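PDB 3VC5: mandelate racemase/muconate lactonizing protein from Thermobispora bispora, which probably catalyses the magnesium-dependent dehydration of D-glucarate to 5-dehydro-4-deoxy-D-glucarate, the first step of a D-glucarate degradation pathway. Local coordinates for residues A[166-171]-A[206-211]; A[195-200]-A[228-233]; A[162-167]-A[364-369]; A[187-192]-A[221-226]. All coordinates share one frame; numbering follows the deposited sequence.

How the contacts relate
Contacts 1 and 3 are buried and share strand 161-169: contact 1 pairs it with strand 208-211, while contact 3 bonds its early part to the loop 364-369. Both combine backbone hydrogen bonds with polar and aromatic side chains, and both reach the same phosphate ion; the salt bridge between Lys209 and Asp365 ties them together. Contacts 2 and 4 lie farther out, where helices 189-203 and 217-230 run beside each other outside the sheet. No direct hydrogen bond crosses either of them. Contact 4 joins the start of the first helix to the middle of the second through small apolar groups, and contact 2, nearer the surface, uses a phenylalanine and a bridging water.

Contact 1: A[166-171]-A[206-211]; sequences AYLFYK and RSIKLK. With PO4 (phosphate ion), chain B.
Lys211 lies alongside Phe169, its CB over the phenyl face, 4.0 Å from the ring centroid, in a CH-pi contact. Lys211 CG continues past the ring rim, 3.5 Å from Phe169 CE2, and CD passes near the hydroxyl of Tyr167. Bends at chi2 (64°) and chi3 (121°) then swing CE toward the phosphate, so that Lys211 NZ donates to Tyr167 OH at 3.0 Å and to phosphate O4 at 2.7 Å. Lys209 reaches the same hydroxyl with an extended chain: its CD covers one face of the Tyr167 ring, Phe169 CZ the opposite face, and Lys209 NZ donates to Tyr167 OH at 3.0 Å. Both ammonium groups also meet acids, Lys209 at Glu264 and Asp365, Lys211 at Asp239. A phenylalanine in place of Tyr167 would probably leave the two ammonium groups without the oxygen that links them. Lys209 and Lys211 form the Lys-X-Lys pattern of the mandelate racemase family on the second barrel strand; Lys211 is the predicted proton acceptor here. The strands run parallel, with Leu168 N donating to Lys209 O (2.8 Å) and Lys211 N to Leu168 O (2.8 Å). On the other face, Leu168 CD1 packs on Ile208 CG2 at 3.5 Å, and these apolar chains, with Leu210, face helices 189-203 and 217-230, while strand 236-239 continues the sheet beyond 208-211.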
loop_
_atom_site.group_PDB
_atom_site.type_symbol
_atom_site.label_atom_id
_atom_site.label_comp_id
_atom_site.label_asym_id
_atom_site.label_seq_id
_atom_site.Cartn_x
_atom_site.Cartn_y
_atom_site.Cartn_z
ATOM N N ALA A 166 7.478 -16.607 -21.485
ATOM C CA ALA A 166 8.095 -16.479 -22.787
ATOM C C ALA A 166 7.279 -15.463 -23.584
ATOM O O ALA A 166 6.101 -15.717 -23.878
ATOM C CB ALA A 166 8.065 -17.842 -23.506
ATOM N N TYR A 167 7.903 -14.342 -23.935
ATOM C CA TYR A 167 7.210 -13.232 -24.609
ATOM C C TYR A 167 7.410 -13.413 -26.117
ATOM O O TYR A 167 8.424 -13.021 -26.677
ATOM C CB TYR A 167 7.756 -11.876 -24.162
ATOM C CG TYR A 167 6.729 -10.749 -24.220
ATOM C CD1 TYR A 167 5.698 -10.744 -25.162
ATOM C CD2 TYR A 167 6.831 -9.664 -23.342
ATOM C CE1 TYR A 167 4.758 -9.712 -25.192
ATOM C CE2 TYR A 167 5.880 -8.617 -23.365
ATOM C CZ TYR A 167 4.869 -8.637 -24.295
ATOM O OH TYR A 167 3.885 -7.626 -24.326
ATOM N N LEU A 168 6.453 -14.078 -26.754
ATOM C CA LEU A 168 6.548 -14.361 -28.175
ATOM C C LEU A 168 5.970 -13.215 -29.004
ATOM O O LEU A 168 4.932 -12.577 -28.641
ATOM C CB LEU A 168 5.807 -15.658 -28.513
ATOM C CG LEU A 168 6.064 -16.897 -27.645
ATOM C CD1 LEU A 168 5.281 -18.120 -28.168
ATOM C CD2 LEU A 168 7.579 -17.222 -27.589
ATOM N N PHE A 169 6.601 -13.008 -30.153
ATOM C CA PHE A 169 6.184 -12.003 -31.107
ATOM C C PHE A 169 6.234 -12.571 -32.499
ATOM O O PHE A 169 7.181 -13.284 -32.842
ATOM C CB PHE A 169 7.164 -10.835 -31.135
ATOM C CG PHE A 169 7.104 -9.931 -29.917
ATOM C CD1 PHE A 169 7.740 -10.281 -28.733
ATOM C CD2 PHE A 169 6.432 -8.713 -29.981
ATOM C CE1 PHE A 169 7.708 -9.422 -27.604
ATOM C CE2 PHE A 169 6.375 -7.846 -28.852
ATOM C CZ PHE A 169 7.000 -8.203 -27.675
ATOM N N TYR A 170 5.275 -12.181 -33.326
ATOM C CA TYR A 170 5.492 -12.269 -34.760
ATOM C C TYR A 170 6.631 -11.312 -35.102
ATOM O O TYR A 170 6.749 -10.239 -34.505
ATOM C CB TYR A 170 4.229 -11.901 -35.528
ATOM C CG TYR A 170 3.070 -12.826 -35.291
ATOM C CD1 TYR A 170 2.997 -14.066 -35.943
ATOM C CD2 TYR A 170 2.014 -12.449 -34.473
ATOM C CE1 TYR A 170 1.923 -14.907 -35.748
ATOM C CE2 TYR A 170 0.921 -13.284 -34.284
ATOM C CZ TYR A 170 0.880 -14.514 -34.931
ATOM O OH TYR A 170 -0.204 -15.349 -34.752
ATOM N N LYS A 171 7.531 -11.735 -35.985
ATOM C CA LYS A 171 8.645 -10.876 -36.359
ATOM C C LYS A 171 9.192 -11.183 -37.733
ATOM O O LYS A 171 9.081 -12.314 -38.215
ATOM C CB LYS A 171 9.769 -10.995 -35.321
ATOM C CG LYS A 171 10.399 -12.414 -35.269
ATOM C CD LYS A 171 11.488 -12.536 -34.187
ATOM C CE LYS A 171 12.732 -11.675 -34.499
ATOM N NZ LYS A 171 13.456 -12.101 -35.776
ATOM N N ARG A 206 7.844 -21.318 -18.160
ATOM C CA ARG A 206 6.743 -22.251 -17.914
ATOM C C ARG A 206 5.357 -21.637 -18.186
ATOM O O ARG A 206 4.321 -22.240 -17.841
ATOM C CB ARG A 206 6.837 -22.802 -16.476
ATOM C CG ARG A 206 8.132 -23.620 -16.220
ATOM C CD ARG A 206 8.214 -24.081 -14.789
ATOM N NE ARG A 206 9.283 -25.055 -14.594
ATOM C CZ ARG A 206 9.489 -25.713 -13.455
ATOM N NH1 ARG A 206 8.698 -25.492 -12.415
ATOM N NH2 ARG A 206 10.481 -26.588 -13.354
ATOM N N SER A 207 5.352 -20.442 -18.778
ATOM C CA SER A 207 4.160 -19.703 -19.182
ATOM C C SER A 207 4.534 -19.072 -20.520
ATOM O O SER A 207 5.720 -18.777 -20.767
ATOM C CB SER A 207 3.836 -18.560 -18.187
ATOM O OG SER A 207 3.141 -19.025 -17.053
ATOM N N ILE A 208 3.539 -18.857 -21.375
ATOM C CA ILE A 208 3.749 -18.319 -22.724
ATOM C C ILE A 208 2.774 -17.189 -23.007
ATOM O O ILE A 208 1.585 -17.323 -22.706
ATOM C CB ILE A 208 3.535 -19.420 -23.782
ATOM C CG1 ILE A 208 4.589 -20.531 -23.620
ATOM C CG2 ILE A 208 3.609 -18.837 -25.173
ATOM C CD1 ILE A 208 4.263 -21.766 -24.490
ATOM N N LYS A 209 3.279 -16.102 -23.592
ATOM C CA LYS A 209 2.460 -14.985 -24.029
ATOM C C LYS A 209 2.703 -14.769 -25.512
ATOM O O LYS A 209 3.838 -14.829 -25.975
ATOM C CB LYS A 209 2.871 -13.721 -23.275
ATOM C CG LYS A 209 2.144 -12.482 -23.688
ATOM C CD LYS A 209 2.624 -11.306 -22.867
ATOM C CE LYS A 209 1.655 -10.154 -23.133
ATOM N NZ LYS A 209 1.979 -8.949 -22.420
ATOM N N LEU A 210 1.640 -14.522 -26.266
ATOM C CA LEU A 210 1.788 -14.142 -27.658
ATOM C C LEU A 210 1.337 -12.725 -27.846
ATOM O O LEU A 210 0.171 -12.391 -27.528
ATOM C CB LEU A 210 0.950 -15.060 -28.564
ATOM C CG LEU A 210 0.948 -14.742 -30.075
ATOM C CD1 LEU A 210 2.366 -14.711 -30.678
ATOM C CD2 LEU A 210 0.058 -15.715 -30.864
ATOM N N LYS A 211 2.230 -11.894 -28.395
ATOM C CA LYS A 211 1.870 -10.540 -28.817
ATOM C C LYS A 211 1.036 -10.631 -30.082
ATOM O O LYS A 211 1.524 -11.117 -31.100
ATOM C CB LYS A 211 3.145 -9.730 -29.127
ATOM C CG LYS A 211 2.897 -8.262 -29.400
ATOM C CD LYS A 211 2.336 -7.600 -28.121
ATOM C CE LYS A 211 3.172 -6.499 -27.624
ATOM N NZ LYS A 211 2.521 -5.948 -26.372
HETATM P P PO4 B . 5.791 -3.747 -26.717
HETATM O O1 PO4 B . 5.524 -3.902 -28.164
HETATM O O2 PO4 B . 7.204 -4.254 -26.518
HETATM O O3 PO4 B . 5.717 -2.338 -26.302
HETATM O O4 PO4 B . 4.823 -4.535 -25.993
HETATM O O HOH W 1 3.634 -10.112 -32.567
#

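Contact 2: A[195-200]-A[228-233]; sequences QARLLI and RDAFPG
Phe231 reaches across to helix 189-203 and meets three of its residues. Ile200 CD1 sits over one face of the ring, 4.0 Å from its centroid, in a CH-pi contact. Ala196 CB approaches Phe231 CE2 obliquely at 3.5 Å, and Arg197 CG lies 3.7 Å from Phe231 CZ. Beyond CG the arginine runs extended past the ring toward Ala230, whose CB is 3.9 Å from Arg197 NH2. A water lying in the guanidinium plane accepts from Arg197 NH1 and donates to Ala230 O, both at 2.7 Å, so it links the arginine to a carbonyl at the end of helix 217-230. Phe231 is the first residue to leave helical geometry there. An alanine here would probably open a gap between helix 189-203 and the end of helix 217-230 and leave Ile200 CD1 and Ala196 CB without their aromatic partner. Beneath the ring, Ile200 and Phe231 both rest on Ile208 of strand 208-211, and Ala196 packs on Leu168 of strand 161-169, which places the contact on the outside of the barrel.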
loop_
_atom_site.group_PDB
_atom_site.type_symbol
_atom_site.label_atom_id
_atom_site.label_comp_id
_atom_site.label_asym_id
_atom_site.label_seq_id
_atom_site.Cartn_x
_atom_site.Cartn_y
_atom_site.Cartn_z
ATOM N N GLN A 195 9.644 -20.494 -32.413
ATOM C CA GLN A 195 10.194 -19.445 -31.561
ATOM C C GLN A 195 10.033 -19.816 -30.078
ATOM O O GLN A 195 10.956 -19.633 -29.267
ATOM C CB GLN A 195 9.502 -18.114 -31.860
ATOM C CG GLN A 195 10.101 -16.894 -31.142
ATOM C CD GLN A 195 9.246 -15.681 -31.408
ATOM O OE1 GLN A 195 9.233 -15.140 -32.526
ATOM N NE2 GLN A 195 8.484 -15.287 -30.422
ATOM N N ALA A 196 8.850 -20.310 -29.720
ATOM C CA ALA A 196 8.596 -20.827 -28.379
ATOM C C ALA A 196 9.618 -21.916 -27.972
ATOM O O ALA A 196 10.145 -21.893 -26.852
ATOM C CB ALA A 196 7.181 -21.381 -28.285
ATOM N N ARG A 197 9.856 -22.886 -28.856
ATOM C CA ARG A 197 10.818 -23.960 -28.562
ATOM C C ARG A 197 12.190 -23.371 -28.272
ATOM O O ARG A 197 12.895 -23.817 -27.360
ATOM C CB ARG A 197 10.922 -24.943 -29.726
ATOM C CG ARG A 197 9.693 -25.809 -29.916
ATOM C CD ARG A 197 9.995 -26.980 -30.838
ATOM N NE ARG A 197 8.752 -27.515 -31.386
ATOM C CZ ARG A 197 7.909 -28.286 -30.701
ATOM N NH1 ARG A 197 8.182 -28.603 -29.438
ATOM N NH2 ARG A 197 6.793 -28.730 -31.271
ATOM N N LEU A 198 12.566 -22.379 -29.069
ATOM C CA LEU A 198 13.852 -21.722 -28.918
ATOM C C LEU A 198 13.947 -21.022 -27.540
ATOM O O LEU A 198 14.862 -21.303 -26.763
ATOM C CB LEU A 198 14.069 -20.740 -30.075
ATOM C CG LEU A 198 15.416 -20.042 -30.284
ATOM C CD1 LEU A 198 15.454 -19.313 -31.620
ATOM C CD2 LEU A 198 15.706 -19.084 -29.163
ATOM N N LEU A 199 12.990 -20.143 -27.225
ATOM C CA LEU A 199 13.044 -19.405 -25.963
ATOM C C LEU A 199 12.899 -20.319 -24.750
ATOM O O LEU A 199 13.582 -20.129 -23.744
ATOM C CB LEU A 199 11.951 -18.320 -25.910
ATOM C CG LEU A 199 12.310 -16.919 -26.434
ATOM C CD1 LEU A 199 12.962 -16.954 -27.785
ATOM C CD2 LEU A 199 11.081 -15.987 -26.429
ATOM N N ILE A 200 11.969 -21.271 -24.809
ATOM C CA ILE A 200 11.769 -22.188 -23.692
ATOM C C ILE A 200 12.997 -23.067 -23.489
ATOM O O ILE A 200 13.407 -23.322 -22.354
ATOM C CB ILE A 200 10.461 -23.006 -23.845
ATOM C CG1 ILE A 200 9.251 -22.080 -23.633
ATOM C CG2 ILE A 200 10.404 -24.175 -22.843
ATOM C CD1 ILE A 200 7.934 -22.651 -24.176
ATOM N N ARG A 228 -0.756 -24.452 -27.582
ATOM C CA ARG A 228 -1.391 -25.362 -26.645
ATOM C C ARG A 228 -1.089 -26.820 -26.952
ATOM O O ARG A 228 -0.882 -27.593 -26.067
ATOM C CB ARG A 228 -2.891 -25.153 -26.626
ATOM C CG ARG A 228 -3.648 -26.116 -25.788
ATOM C CD ARG A 228 -3.002 -26.346 -24.476
ATOM N NE ARG A 228 -3.387 -25.339 -23.496
ATOM C CZ ARG A 228 -2.524 -24.631 -22.779
ATOM N NH1 ARG A 228 -1.218 -24.796 -22.925
ATOM N NH2 ARG A 228 -2.974 -23.755 -21.918
ATOM N N ASP A 229 -1.062 -27.159 -28.214
ATOM C CA ASP A 229 -0.804 -28.548 -28.597
ATOM C C ASP A 229 0.660 -28.903 -28.420
ATOM O O ASP A 229 0.979 -30.020 -28.044
ATOM C CB ASP A 229 -1.196 -28.797 -30.045
ATOM C CG ASP A 229 -2.680 -28.633 -30.283
ATOM O OD1 ASP A 229 -3.481 -28.738 -29.319
ATOM O OD2 ASP A 229 -3.039 -28.403 -31.448
ATOM N N ALA A 230 1.547 -27.943 -28.685
ATOM C CA ALA A 230 2.982 -28.185 -28.592
ATOM C C ALA A 230 3.476 -28.150 -27.148
ATOM O O ALA A 230 4.443 -28.833 -26.812
ATOM C CB ALA A 230 3.738 -27.174 -29.430
ATOM N N PHE A 231 2.794 -27.378 -26.298
ATOM C CA PHE A 231 3.206 -27.183 -24.910
ATOM C C PHE A 231 2.074 -27.435 -23.910
ATOM O O PHE A 231 1.626 -26.511 -23.217
ATOM C CB PHE A 231 3.786 -25.762 -24.727
ATOM C CG PHE A 231 4.957 -25.484 -25.622
ATOM C CD1 PHE A 231 6.231 -25.951 -25.287
ATOM C CD2 PHE A 231 4.782 -24.803 -26.821
ATOM C CE1 PHE A 231 7.319 -25.717 -26.131
ATOM C CE2 PHE A 231 5.849 -24.569 -27.673
ATOM C CZ PHE A 231 7.131 -25.030 -27.328
ATOM N N PRO A 232 1.609 -28.693 -23.816
ATOM C CA PRO A 232 0.530 -28.981 -22.877
ATOM C C PRO A 232 0.901 -28.545 -21.459
ATOM O O PRO A 232 2.057 -28.673 -21.051
ATOM C CB PRO A 232 0.411 -30.518 -22.931
ATOM C CG PRO A 232 1.064 -30.922 -24.198
ATOM C CD PRO A 232 2.153 -29.917 -24.436
ATOM N N GLY A 233 -0.074 -28.040 -20.714
ATOM C CA GLY A 233 0.143 -27.665 -19.319
ATOM C C GLY A 233 0.631 -26.246 -19.068
ATOM O O GLY A 233 0.516 -25.742 -17.948
HETATM O O HOH W 2 6.070 -30.116 -28.584
#

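Contact 3: A[162-167]-A[364-369]; sequences VPYSAY and CDTHTP. With PO4 (phosphate ion), chain B.
Two backbone hydrogen bonds join Pro163-Ser165 to Cys364: Cys364 N donates to Pro163 O and Ser165 N to Cys364 O, each at 2.9 Å, around a single bridge between Tyr164 and Cys364. Side-chain bonding continues from there. Ser165 OG donates to Asp365 OD1 at 2.8 Å, meeting the carboxylate on its anti side and 22° out of its plane. Arg237 grips the same oxygen and Lys209 the other, so this buried carboxylate is probably fixed in rotation. One water donates to both Ser165 O and Thr366 O and accepts from Tyr167 N; a second water accepts from Thr366 N. Since Asp365 is also backbone-bonded to Met337 on strand 334-337, residues 364-366 close the barrel between its first and seventh strands, as in the (beta/alpha)7beta barrel of the enolase superfamily. Among the aromatic contacts, Tyr167 CD2 lies over one face of the His367 imidazole, the ring planes 45° apart and the centroids 4.8 Å apart. His367 NE2 donates to phosphate O2 at 2.7 Å, while Ser339 holds its ND1. Apolar contacts cluster at Tyr164: its CE1 meets Cys364 CB at 3.6 Å, and its CD1 meets Thr366 CG2 at 3.5 Å. With OG1 of Thr366 anti to the backbone N (chi1 -177°), that hydroxyl turns instead to Thr368 OG1 and His342.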
loop_
_atom_site.group_PDB
_atom_site.type_symbol
_atom_site.label_atom_id
_atom_site.label_comp_id
_atom_site.label_asym_id
_atom_site.label_seq_id
_atom_site.Cartn_x
_atom_site.Cartn_y
_atom_site.Cartn_z
ATOM N N VAL A 162 11.314 -15.743 -9.162
ATOM C CA VAL A 162 10.138 -15.115 -9.766
ATOM C C VAL A 162 9.957 -15.678 -11.156
ATOM O O VAL A 162 10.818 -15.490 -12.027
ATOM C CB VAL A 162 10.359 -13.608 -9.873
ATOM C CG1 VAL A 162 9.256 -12.946 -10.700
ATOM C CG2 VAL A 162 10.466 -12.987 -8.458
ATOM N N PRO A 163 8.858 -16.405 -11.376
ATOM C CA PRO A 163 8.619 -16.922 -12.725
ATOM C C PRO A 163 8.303 -15.820 -13.731
ATOM O O PRO A 163 7.578 -14.873 -13.417
ATOM C CB PRO A 163 7.379 -17.827 -12.550
ATOM C CG PRO A 163 7.344 -18.151 -11.081
ATOM C CD PRO A 163 7.862 -16.898 -10.402
ATOM N N TYR A 164 8.839 -15.999 -14.942
ATOM C CA TYR A 164 8.621 -15.136 -16.086
ATOM C C TYR A 164 8.017 -15.954 -17.224
ATOM O O TYR A 164 8.254 -17.160 -17.329
ATOM C CB TYR A 164 9.923 -14.420 -16.543
ATOM C CG TYR A 164 10.355 -13.296 -15.617
ATOM C CD1 TYR A 164 9.943 -11.970 -15.853
ATOM C CD2 TYR A 164 11.119 -13.564 -14.497
ATOM C CE1 TYR A 164 10.313 -10.937 -14.991
ATOM C CE2 TYR A 164 11.508 -12.552 -13.638
ATOM C CZ TYR A 164 11.070 -11.232 -13.880
ATOM O OH TYR A 164 11.455 -10.238 -13.029
ATOM N N SER A 165 7.288 -15.277 -18.102
ATOM C CA SER A 165 6.725 -15.871 -19.317
ATOM C C SER A 165 7.679 -15.735 -20.500
ATOM O O SER A 165 8.573 -14.867 -20.528
ATOM C CB SER A 165 5.386 -15.194 -19.665
ATOM O OG SER A 165 5.601 -13.811 -19.914
ATOM N N ALA A 166 7.478 -16.607 -21.485
ATOM C CA ALA A 166 8.095 -16.479 -22.787
ATOM C C ALA A 166 7.279 -15.463 -23.584
ATOM O O ALA A 166 6.101 -15.717 -23.878
ATOM C CB ALA A 166 8.065 -17.842 -23.506
ATOM N N TYR A 167 7.903 -14.342 -23.935
ATOM C CA TYR A 167 7.210 -13.232 -24.609
ATOM C C TYR A 167 7.410 -13.413 -26.117
ATOM O O TYR A 167 8.424 -13.021 -26.677
ATOM C CB TYR A 167 7.756 -11.876 -24.162
ATOM C CG TYR A 167 6.729 -10.749 -24.220
ATOM C CD1 TYR A 167 5.698 -10.744 -25.162
ATOM C CD2 TYR A 167 6.831 -9.664 -23.342
ATOM C CE1 TYR A 167 4.758 -9.712 -25.192
ATOM C CE2 TYR A 167 5.880 -8.617 -23.365
ATOM C CZ TYR A 167 4.869 -8.637 -24.295
ATOM O OH TYR A 167 3.885 -7.626 -24.326
ATOM N N CYS A 364 5.570 -13.058 -14.463
ATOM C CA CYS A 364 5.787 -11.709 -14.975
ATOM C C CYS A 364 6.255 -11.736 -16.415
ATOM O O CYS A 364 6.941 -12.676 -16.852
ATOM C CB CYS A 364 6.854 -10.962 -14.149
ATOM S SG CYS A 364 6.473 -10.725 -12.401
ATOM N N ASP A 365 5.958 -10.663 -17.151
ATOM C CA ASP A 365 6.484 -10.533 -18.517
ATOM C C ASP A 365 7.902 -9.992 -18.486
ATOM O O ASP A 365 8.252 -9.231 -17.592
ATOM C CB ASP A 365 5.605 -9.606 -19.348
ATOM C CG ASP A 365 4.258 -10.224 -19.677
ATOM O OD1 ASP A 365 4.091 -11.453 -19.526
ATOM O OD2 ASP A 365 3.343 -9.444 -20.018
ATOM N N THR A 366 8.717 -10.400 -19.459
ATOM C CA THR A 366 9.996 -9.725 -19.699
ATOM C C THR A 366 10.394 -9.819 -21.175
ATOM O O THR A 366 10.108 -10.833 -21.843
ATOM C CB THR A 366 11.148 -10.297 -18.831
ATOM O OG1 THR A 366 12.338 -9.531 -19.089
ATOM C CG2 THR A 366 11.379 -11.786 -19.051
ATOM N N HIS A 367 11.029 -8.765 -21.692
ATOM C CA HIS A 367 11.602 -8.778 -23.045
ATOM C C HIS A 367 13.017 -9.348 -23.051
ATOM O O HIS A 367 13.651 -9.411 -24.093
ATOM C CB HIS A 367 11.641 -7.370 -23.622
ATOM C CG HIS A 367 10.293 -6.825 -24.017
ATOM N ND1 HIS A 367 9.348 -6.398 -23.098
ATOM C CD2 HIS A 367 9.733 -6.651 -25.238
ATOM C CE1 HIS A 367 8.278 -5.959 -23.748
ATOM N NE2 HIS A 367 8.491 -6.093 -25.047
ATOM N N THR A 368 13.512 -9.753 -21.888
ATOM C CA THR A 368 14.931 -10.121 -21.768
ATOM C C THR A 368 15.511 -10.946 -22.938
ATOM O O THR A 368 16.542 -10.583 -23.472
ATOM C CB THR A 368 15.215 -10.811 -20.410
ATOM O OG1 THR A 368 15.018 -9.867 -19.338
ATOM C CG2 THR A 368 16.636 -11.378 -20.372
ATOM N N PRO A 369 14.834 -12.034 -23.370
ATOM C CA PRO A 369 15.501 -12.862 -24.420
ATOM C C PRO A 369 15.844 -12.047 -25.680
ATOM O O PRO A 369 16.850 -12.311 -26.348
ATOM C CB PRO A 369 14.439 -13.911 -24.747
ATOM C CG PRO A 369 13.631 -14.026 -23.433
ATOM C CD PRO A 369 13.534 -12.606 -22.949
HETATM P P PO4 B . 5.791 -3.747 -26.717
HETATM O O1 PO4 B . 5.524 -3.902 -28.164
HETATM O O2 PO4 B . 7.204 -4.254 -26.518
HETATM O O3 PO4 B . 5.717 -2.338 -26.302
HETATM O O4 PO4 B . 4.823 -4.535 -25.993
HETATM O O HOH W 3 10.368 -13.660 -22.363
HETATM O O HOH W 4 7.323 -12.358 -21.085
#

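Contact 4: A[187-192]-A[221-226]; sequences LDPDGI and AEAIQA
Pro189 is the bump of this contact: its ring presses into a shallow hollow on helix 217-230 lined by Glu222, Ala223 and Ala226. Pro189 CG enters beside Glu222, 4.0 Å from Glu222 CB and 3.9 Å from the backbone N of Ala223. Pro189 CB takes the other side of the hollow, 4.0 Å from Ala226 CB. The small side chains of the two alanines let the backbones come close, with the CA atoms of Pro189 and Ala223 only 4.1 Å apart. Glu222 forms the outer wall, its chain extended beyond CG and crossing the proline obliquely. One turn further along, Ile192 adds a looser touch, its CG2 standing 4.5 Å from Ala223 CB. That methyl is anti to the backbone N (chi1 of CG1 -71°), while the CG1-CD1 branch leads away from helix 217-230. Pro189 occupies the first turn of its helix, just after the N-cap Asp188, whose OD1 accepts from Gly191 N at 2.9 Å and secures the turn that presents the ring. The inner side of the pair is filled by the barrel: Ile192 and Ala223 both pack on Leu210 of strand 208-211 and on Tyr170, which follows strand 161-169, so the two helices lie side by side over these strands.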
loop_
_atom_site.group_PDB
_atom_site.type_symbol
_atom_site.label_atom_id
_atom_site.label_comp_id
_atom_site.label_asym_id
_atom_site.label_seq_id
_atom_site.Cartn_x
_atom_site.Cartn_y
_atom_site.Cartn_z
ATOM N N LEU A 187 5.889 -15.775 -38.621
ATOM C CA LEU A 187 4.769 -15.090 -39.273
ATOM C C LEU A 187 3.518 -15.975 -39.378
ATOM O O LEU A 187 2.530 -15.601 -40.026
ATOM C CB LEU A 187 5.203 -14.590 -40.656
ATOM C CG LEU A 187 6.382 -13.608 -40.697
ATOM C CD1 LEU A 187 6.924 -13.429 -42.113
ATOM C CD2 LEU A 187 5.947 -12.276 -40.113
ATOM N N ASP A 188 3.557 -17.127 -38.713
ATOM C CA ASP A 188 2.472 -18.110 -38.767
ATOM C C ASP A 188 2.611 -19.054 -37.571
ATOM O O ASP A 188 3.581 -18.941 -36.807
ATOM C CB ASP A 188 2.489 -18.866 -40.100
ATOM C CG ASP A 188 3.814 -19.566 -40.384
ATOM O OD1 ASP A 188 4.626 -19.831 -39.471
ATOM O OD2 ASP A 188 4.035 -19.879 -41.567
ATOM N N PRO A 189 1.629 -19.946 -37.368
ATOM C CA PRO A 189 1.657 -20.797 -36.189
ATOM C C PRO A 189 2.935 -21.626 -36.061
ATOM O O PRO A 189 3.478 -21.720 -34.953
ATOM C CB PRO A 189 0.418 -21.693 -36.389
ATOM C CG PRO A 189 -0.537 -20.811 -37.112
ATOM C CD PRO A 189 0.343 -20.062 -38.092
ATOM N N ASP A 190 3.408 -22.218 -37.162
ATOM C CA ASP A 190 4.649 -22.985 -37.137
ATOM C C ASP A 190 5.828 -22.143 -36.649
ATOM O O ASP A 190 6.644 -22.591 -35.824
ATOM C CB ASP A 190 4.978 -23.525 -38.530
ATOM C CG ASP A 190 4.133 -24.731 -38.915
ATOM O OD1 ASP A 190 3.372 -25.273 -38.083
ATOM O OD2 ASP A 190 4.248 -25.154 -40.076
ATOM N N GLY A 191 5.938 -20.936 -37.192
ATOM C CA GLY A 191 7.028 -20.044 -36.834
ATOM C C GLY A 191 6.979 -19.626 -35.369
ATOM O O GLY A 191 8.003 -19.536 -34.723
ATOM N N ILE A 192 5.782 -19.358 -34.850
ATOM C CA ILE A 192 5.593 -19.014 -33.443
ATOM C C ILE A 192 5.908 -20.199 -32.523
ATOM O O ILE A 192 6.582 -20.047 -31.491
ATOM C CB ILE A 192 4.149 -18.469 -33.209
ATOM C CG1 ILE A 192 4.005 -17.070 -33.848
ATOM C CG2 ILE A 192 3.738 -18.511 -31.721
ATOM C CD1 ILE A 192 4.802 -15.964 -33.158
ATOM N N ALA A 221 -5.468 -16.791 -33.181
ATOM C CA ALA A 221 -6.104 -17.891 -32.455
ATOM C C ALA A 221 -5.481 -19.240 -32.858
ATOM O O ALA A 221 -5.256 -20.104 -32.006
ATOM C CB ALA A 221 -7.615 -17.893 -32.666
ATOM N N GLU A 222 -5.215 -19.415 -34.152
ATOM C CA GLU A 222 -4.581 -20.633 -34.647
ATOM C C GLU A 222 -3.214 -20.853 -33.995
ATOM O O GLU A 222 -2.876 -21.988 -33.618
ATOM C CB GLU A 222 -4.381 -20.567 -36.162
ATOM C CG GLU A 222 -5.605 -20.800 -37.002
ATOM C CD GLU A 222 -5.246 -20.864 -38.470
ATOM O OE1 GLU A 222 -4.214 -21.492 -38.795
ATOM O OE2 GLU A 222 -5.984 -20.284 -39.295
ATOM N N ALA A 223 -2.426 -19.772 -33.885
ATOM C CA ALA A 223 -1.106 -19.833 -33.251
ATOM C C ALA A 223 -1.234 -20.228 -31.778
ATOM O O ALA A 223 -0.462 -21.044 -31.259
ATOM C CB ALA A 223 -0.410 -18.503 -33.362
ATOM N N ILE A 224 -2.191 -19.618 -31.087
ATOM C CA ILE A 224 -2.458 -20.003 -29.698
ATOM C C ILE A 224 -2.794 -21.493 -29.591
ATOM O O ILE A 224 -2.284 -22.199 -28.718
ATOM C CB ILE A 224 -3.605 -19.163 -29.082
ATOM C CG1 ILE A 224 -3.116 -17.742 -28.777
ATOM C CG2 ILE A 224 -4.143 -19.834 -27.820
ATOM C CD1 ILE A 224 -1.987 -17.675 -27.734
ATOM N N GLN A 225 -3.648 -21.988 -30.478
ATOM C CA GLN A 225 -3.977 -23.401 -30.441
ATOM C C GLN A 225 -2.772 -24.295 -30.713
ATOM O O GLN A 225 -2.621 -25.363 -30.109
ATOM C CB GLN A 225 -5.094 -23.694 -31.440
ATOM C CG GLN A 225 -6.458 -23.379 -30.899
ATOM C CD GLN A 225 -6.907 -24.419 -29.881
ATOM O OE1 GLN A 225 -7.941 -24.259 -29.233
ATOM N NE2 GLN A 225 -6.124 -25.492 -29.737
ATOM N N ALA A 226 -1.926 -23.866 -31.636
ATOM C CA ALA A 226 -0.710 -24.610 -31.940
ATOM C C ALA A 226 0.233 -24.638 -30.746
ATOM O O ALA A 226 0.950 -25.632 -30.534
ATOM C CB ALA A 226 -0.008 -24.003 -33.153
#